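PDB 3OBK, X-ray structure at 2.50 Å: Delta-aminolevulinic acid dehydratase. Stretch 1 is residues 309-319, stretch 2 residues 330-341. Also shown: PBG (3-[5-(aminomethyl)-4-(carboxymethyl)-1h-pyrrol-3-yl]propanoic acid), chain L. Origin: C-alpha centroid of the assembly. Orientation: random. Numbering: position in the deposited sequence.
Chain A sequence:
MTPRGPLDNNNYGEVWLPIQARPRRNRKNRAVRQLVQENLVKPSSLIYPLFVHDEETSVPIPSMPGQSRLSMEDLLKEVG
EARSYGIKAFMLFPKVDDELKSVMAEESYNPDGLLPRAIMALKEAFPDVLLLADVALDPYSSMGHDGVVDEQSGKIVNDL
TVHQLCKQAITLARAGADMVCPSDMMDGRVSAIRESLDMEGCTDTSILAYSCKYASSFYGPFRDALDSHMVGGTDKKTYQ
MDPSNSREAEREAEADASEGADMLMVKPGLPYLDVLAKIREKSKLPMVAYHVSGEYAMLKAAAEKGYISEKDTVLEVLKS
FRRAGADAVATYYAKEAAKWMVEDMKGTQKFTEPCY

Stretch 1 309-319: SEKDTVLEVLK
Stretch 2 330-341: ATYYAKEAAKWM

Val314 sits between two aromatic rings and meets them in different ways. Its CG2 lies over the face of Tyr333, 3.4 Å from the ring centroid and 4° off the ring normal. Its CG1 meets the edge of the Trp340 ring, with CG1 to CZ3 at 3.8 Å. The valine has chi1 t (167°). CG2 is centred over the Tyr333 ring, and CG1 also lies near that ring while it meets Trp340.

The backbone frame is two helices that cross steeply. Residues 310-319 form one helix and residues 334-341 the other, and both continue later in the chain. Their N-to-C directions make an angle of 104°, with a signed crossing angle of -104°. The axes come within 10.7 Å. The CA atoms of Leu315 and Ala337 mark the nearest register, 7.0 Å apart. Helical phi/psi values stay near -60/-45.

Ser309 is the N-cap of the first helix, with phi/psi -94/122 and chi1 t. Its OG accepts a weak capping bond from Asp312 N at 3.4 Å. Regular i to i+4 bonds follow, such as Val314 N to Glu310 O at 2.9 Å and Leu318 N to Val314 O at 3.0 Å.

The second stretch enters as a strand at Ala330. A type I turn then runs from Thr331 to Ala334, closed by Ala334 N to Thr331 O at 3.0 Å. Tyr332 (-69/-14) and Tyr333 (-87/10) occupy its middle positions. Thr331 OG1, with chi1 t, accepts from Tyr333 N at 3.1 Å. Tyr333 is the N-cap of the second helix, and its O accepts from Ala337 N at 2.8 Å.

One hydrogen bond joins the stretches. Tyr333 OH donates to Glu310 OE1 at 2.7 Å, a short bond to a carboxylate oxygen near the plane of the phenol ring. Glu310 reaches it with chi1 and chi2 both t. Tyr333 has chi1 -86° and chi2 -71°. The ring thus combines a polar contact at its edge with the methyl of Val314 over one face.

Trp340 has the largest area covered by the other stretch, 110 Å². Its chi1 is -75° and chi2 -37°. Lys311 extends across one face with all four chi angles t. Its CG is 4.0 Å from the centroid of the six-membered ring, 13° off the normal, a CH-pi contact made by the aliphatic part of the lysine. Leu315 CD2 approaches Trp340 CE3 obliquely at 4.2 Å. The leucine CA-to-CB bond points sideways, but the end of its side chain comes nearer.

Leu318, one turn beyond Val314, extends the apolar contact. Its rotamer is m, t. CD1 packs on Ala337 CB at 3.5 Å, and CD2 lies 4.0 Å from Thr331 CG2. Together the stretches bury 498 Å², both sides summed.

Tyr332 does not touch the first stretch. With chi1 -58° and chi2 -77°, its OH donates to O3A of the bound PBG at 2.6 Å.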

# COMPACT_ATOMS: atom_id res chain seq x y z
N SER A 309 37.57 -18.45 2.61
CA SER A 309 37.42 -19.38 3.69
C SER A 309 36.09 -20.10 3.49
O SER A 309 35.04 -19.44 3.44
CB SER A 309 37.41 -18.66 5.02
OG SER A 309 36.64 -19.43 5.95
N GLU A 310 36.12 -21.43 3.39
CA GLU A 310 34.94 -22.22 3.07
C GLU A 310 33.82 -22.04 4.08
O GLU A 310 32.67 -21.79 3.69
CB GLU A 310 35.28 -23.71 2.97
CG GLU A 310 34.21 -24.48 2.21
CD GLU A 310 34.57 -25.91 1.93
OE1 GLU A 310 34.00 -26.53 1.01
OE2 GLU A 310 35.42 -26.45 2.65
N LYS A 311 34.17 -22.19 5.35
CA LYS A 311 33.22 -22.21 6.42
C LYS A 311 32.54 -20.86 6.54
O LYS A 311 31.33 -20.79 6.64
CB LYS A 311 33.93 -22.57 7.73
CG LYS A 311 33.04 -22.68 8.98
CD LYS A 311 33.85 -23.25 10.16
CE LYS A 311 33.16 -23.03 11.52
NZ LYS A 311 33.88 -23.65 12.70
N ASP A 312 33.31 -19.80 6.55
CA ASP A 312 32.73 -18.49 6.80
C ASP A 312 31.73 -18.15 5.71
O ASP A 312 30.63 -17.69 5.97
CB ASP A 312 33.78 -17.40 6.81
CG ASP A 312 34.73 -17.50 7.97
OD1 ASP A 312 34.28 -17.82 9.10
OD2 ASP A 312 35.93 -17.20 7.74
N THR A 313 32.15 -18.38 4.47
CA THR A 313 31.39 -17.99 3.32
C THR A 313 30.14 -18.88 3.22
O THR A 313 29.06 -18.37 3.06
CB THR A 313 32.32 -17.96 2.04
OG1 THR A 313 32.83 -19.26 1.76
CG2 THR A 313 33.52 -17.04 2.28
N VAL A 314 30.26 -20.19 3.41
CA VAL A 314 29.07 -21.05 3.43
C VAL A 314 28.06 -20.58 4.47
O VAL A 314 26.89 -20.43 4.16
CB VAL A 314 29.40 -22.55 3.64
CG1 VAL A 314 28.14 -23.33 3.97
CG2 VAL A 314 30.03 -23.15 2.38
N LEU A 315 28.49 -20.30 5.69
CA LEU A 315 27.58 -19.89 6.76
C LEU A 315 26.94 -18.53 6.51
O LEU A 315 25.81 -18.31 6.98
CB LEU A 315 28.30 -19.86 8.12
CG LEU A 315 28.85 -21.20 8.66
CD1 LEU A 315 29.60 -21.10 9.99
CD2 LEU A 315 27.72 -22.21 8.76
N GLU A 316 27.62 -17.63 5.82
CA GLU A 316 27.04 -16.32 5.44
C GLU A 316 26.00 -16.48 4.31
O GLU A 316 24.95 -15.86 4.29
CB GLU A 316 28.15 -15.37 5.02
CG GLU A 316 27.70 -14.05 4.44
CD GLU A 316 28.85 -13.06 4.20
OE1 GLU A 316 29.99 -13.30 4.68
OE2 GLU A 316 28.62 -12.04 3.52
N VAL A 317 26.33 -17.34 3.36
CA VAL A 317 25.46 -17.65 2.26
C VAL A 317 24.14 -18.15 2.81
O VAL A 317 23.09 -17.65 2.47
CB VAL A 317 26.13 -18.69 1.33
CG1 VAL A 317 25.09 -19.38 0.41
CG2 VAL A 317 27.23 -18.02 0.52
N LEU A 318 24.19 -19.12 3.71
CA LEU A 318 22.95 -19.67 4.28
C LEU A 318 22.13 -18.62 5.06
O LEU A 318 20.91 -18.56 4.95
CB LEU A 318 23.25 -20.88 5.15
CG LEU A 318 23.97 -22.06 4.48
CD1 LEU A 318 24.20 -23.17 5.46
CD2 LEU A 318 23.17 -22.58 3.28
N LYS A 319 22.82 -17.77 5.81
CA LYS A 319 22.17 -16.65 6.47
C LYS A 319 21.53 -15.72 5.46
O LYS A 319 20.43 -15.24 5.68
CB LYS A 319 23.17 -15.87 7.34
CG LYS A 319 22.58 -14.79 8.19
CD LYS A 319 21.50 -15.30 9.14
CE LYS A 319 22.03 -16.20 10.22
NZ LYS A 319 22.90 -15.47 11.23
N ALA A 330 17.62 -25.65 -0.14
CA ALA A 330 18.19 -26.90 -0.64
C ALA A 330 19.67 -26.60 -0.95
O ALA A 330 19.96 -25.69 -1.72
CB ALA A 330 17.46 -27.37 -1.88
N THR A 331 20.60 -27.33 -0.33
CA THR A 331 22.01 -27.02 -0.58
C THR A 331 22.89 -28.22 -0.44
O THR A 331 22.72 -28.97 0.50
CB THR A 331 22.53 -25.86 0.34
OG1 THR A 331 23.95 -25.70 0.17
CG2 THR A 331 22.21 -26.14 1.79
N TYR A 332 23.86 -28.39 -1.35
CA TYR A 332 24.80 -29.51 -1.29
C TYR A 332 25.74 -29.36 -0.08
O TYR A 332 26.40 -30.33 0.32
CB TYR A 332 25.55 -29.68 -2.62
CG TYR A 332 24.60 -29.89 -3.77
CD1 TYR A 332 24.00 -31.12 -3.98
CD2 TYR A 332 24.25 -28.85 -4.61
CE1 TYR A 332 23.13 -31.31 -5.00
CE2 TYR A 332 23.37 -29.01 -5.65
CZ TYR A 332 22.80 -30.25 -5.85
OH TYR A 332 21.89 -30.43 -6.89
N TYR A 333 25.78 -28.17 0.52
CA TYR A 333 26.50 -27.97 1.81
C TYR A 333 25.67 -28.28 3.07
O TYR A 333 26.10 -27.99 4.17
CB TYR A 333 26.99 -26.52 1.91
CG TYR A 333 28.33 -26.28 1.28
CD1 TYR A 333 29.49 -26.78 1.84
CD2 TYR A 333 28.43 -25.51 0.15
CE1 TYR A 333 30.73 -26.53 1.24
CE2 TYR A 333 29.67 -25.26 -0.45
CZ TYR A 333 30.80 -25.76 0.09
OH TYR A 333 32.00 -25.49 -0.53
N ALA A 334 24.49 -28.88 2.92
CA ALA A 334 23.58 -29.03 4.06
C ALA A 334 24.22 -29.85 5.15
O ALA A 334 24.28 -29.42 6.29
CB ALA A 334 22.30 -29.66 3.63
N LYS A 335 24.76 -31.01 4.79
CA LYS A 335 25.39 -31.85 5.80
C LYS A 335 26.56 -31.12 6.43
O LYS A 335 26.76 -31.15 7.65
CB LYS A 335 25.86 -33.17 5.20
CG LYS A 335 26.50 -34.11 6.24
CD LYS A 335 27.06 -35.38 5.63
CE LYS A 335 28.50 -35.23 5.08
NZ LYS A 335 28.96 -36.40 4.24
N GLU A 336 27.34 -30.46 5.61
CA GLU A 336 28.54 -29.86 6.13
C GLU A 336 28.20 -28.72 7.07
O GLU A 336 28.84 -28.55 8.10
CB GLU A 336 29.42 -29.38 5.01
CG GLU A 336 30.88 -29.30 5.43
CD GLU A 336 31.62 -30.55 5.08
OE1 GLU A 336 31.87 -30.74 3.87
OE2 GLU A 336 31.92 -31.32 6.00
N ALA A 337 27.16 -27.96 6.73
CA ALA A 337 26.76 -26.84 7.59
C ALA A 337 26.27 -27.34 8.96
O ALA A 337 26.65 -26.80 10.04
CB ALA A 337 25.69 -25.96 6.91
N ALA A 338 25.43 -28.36 8.91
CA ALA A 338 24.85 -28.90 10.14
C ALA A 338 25.98 -29.42 11.02
O ALA A 338 25.98 -29.24 12.24
CB ALA A 338 23.81 -29.99 9.82
N LYS A 339 26.97 -30.02 10.38
CA LYS A 339 28.06 -30.61 11.12
C LYS A 339 28.82 -29.52 11.84
O LYS A 339 29.12 -29.66 13.01
CB LYS A 339 28.98 -31.39 10.18
CG LYS A 339 30.04 -32.23 10.85
CD LYS A 339 30.80 -33.02 9.79
CE LYS A 339 32.14 -33.54 10.28
NZ LYS A 339 32.99 -33.88 9.12
N TRP A 340 29.12 -28.44 11.14
CA TRP A 340 29.82 -27.35 11.75
C TRP A 340 29.03 -26.82 12.92
O TRP A 340 29.57 -26.54 13.99
CB TRP A 340 30.04 -26.24 10.75
CG TRP A 340 31.11 -26.52 9.76
CD1 TRP A 340 32.30 -27.18 9.98
CD2 TRP A 340 31.13 -26.11 8.39
NE1 TRP A 340 33.03 -27.21 8.83
CE2 TRP A 340 32.34 -26.55 7.84
CE3 TRP A 340 30.24 -25.39 7.59
CZ2 TRP A 340 32.68 -26.32 6.52
CZ3 TRP A 340 30.57 -25.16 6.28
CH2 TRP A 340 31.77 -25.62 5.75
N MET A 341 27.73 -26.67 12.72
CA MET A 341 26.88 -26.18 13.78
C MET A 341 26.90 -27.13 14.97
O MET A 341 27.03 -26.68 16.12
CB MET A 341 25.46 -25.95 13.26
CG MET A 341 25.33 -24.75 12.35
SD MET A 341 23.69 -24.53 11.63
CE MET A 341 22.81 -24.10 13.10
CHA PBG L . 15.82 -31.18 -13.64
C1A PBG L . 16.66 -30.55 -12.58
C2A PBG L . 17.77 -29.73 -12.78
C3A PBG L . 18.22 -29.38 -11.52
C4A PBG L . 17.33 -29.90 -10.61
NA PBG L . 16.41 -30.62 -11.26
C5A PBG L . 18.50 -29.43 -14.07
C6A PBG L . 17.80 -28.59 -15.05
O1A PBG L . 16.55 -28.49 -14.92
O2A PBG L . 18.43 -28.09 -16.01
C7A PBG L . 19.43 -28.58 -11.24
C8A PBG L . 19.90 -28.55 -9.83
C9A PBG L . 21.25 -28.03 -9.57
O3A PBG L . 21.80 -28.38 -8.52
O4A PBG L . 21.97 -27.51 -10.43
N1 PBG L . 14.47 -30.76 -13.77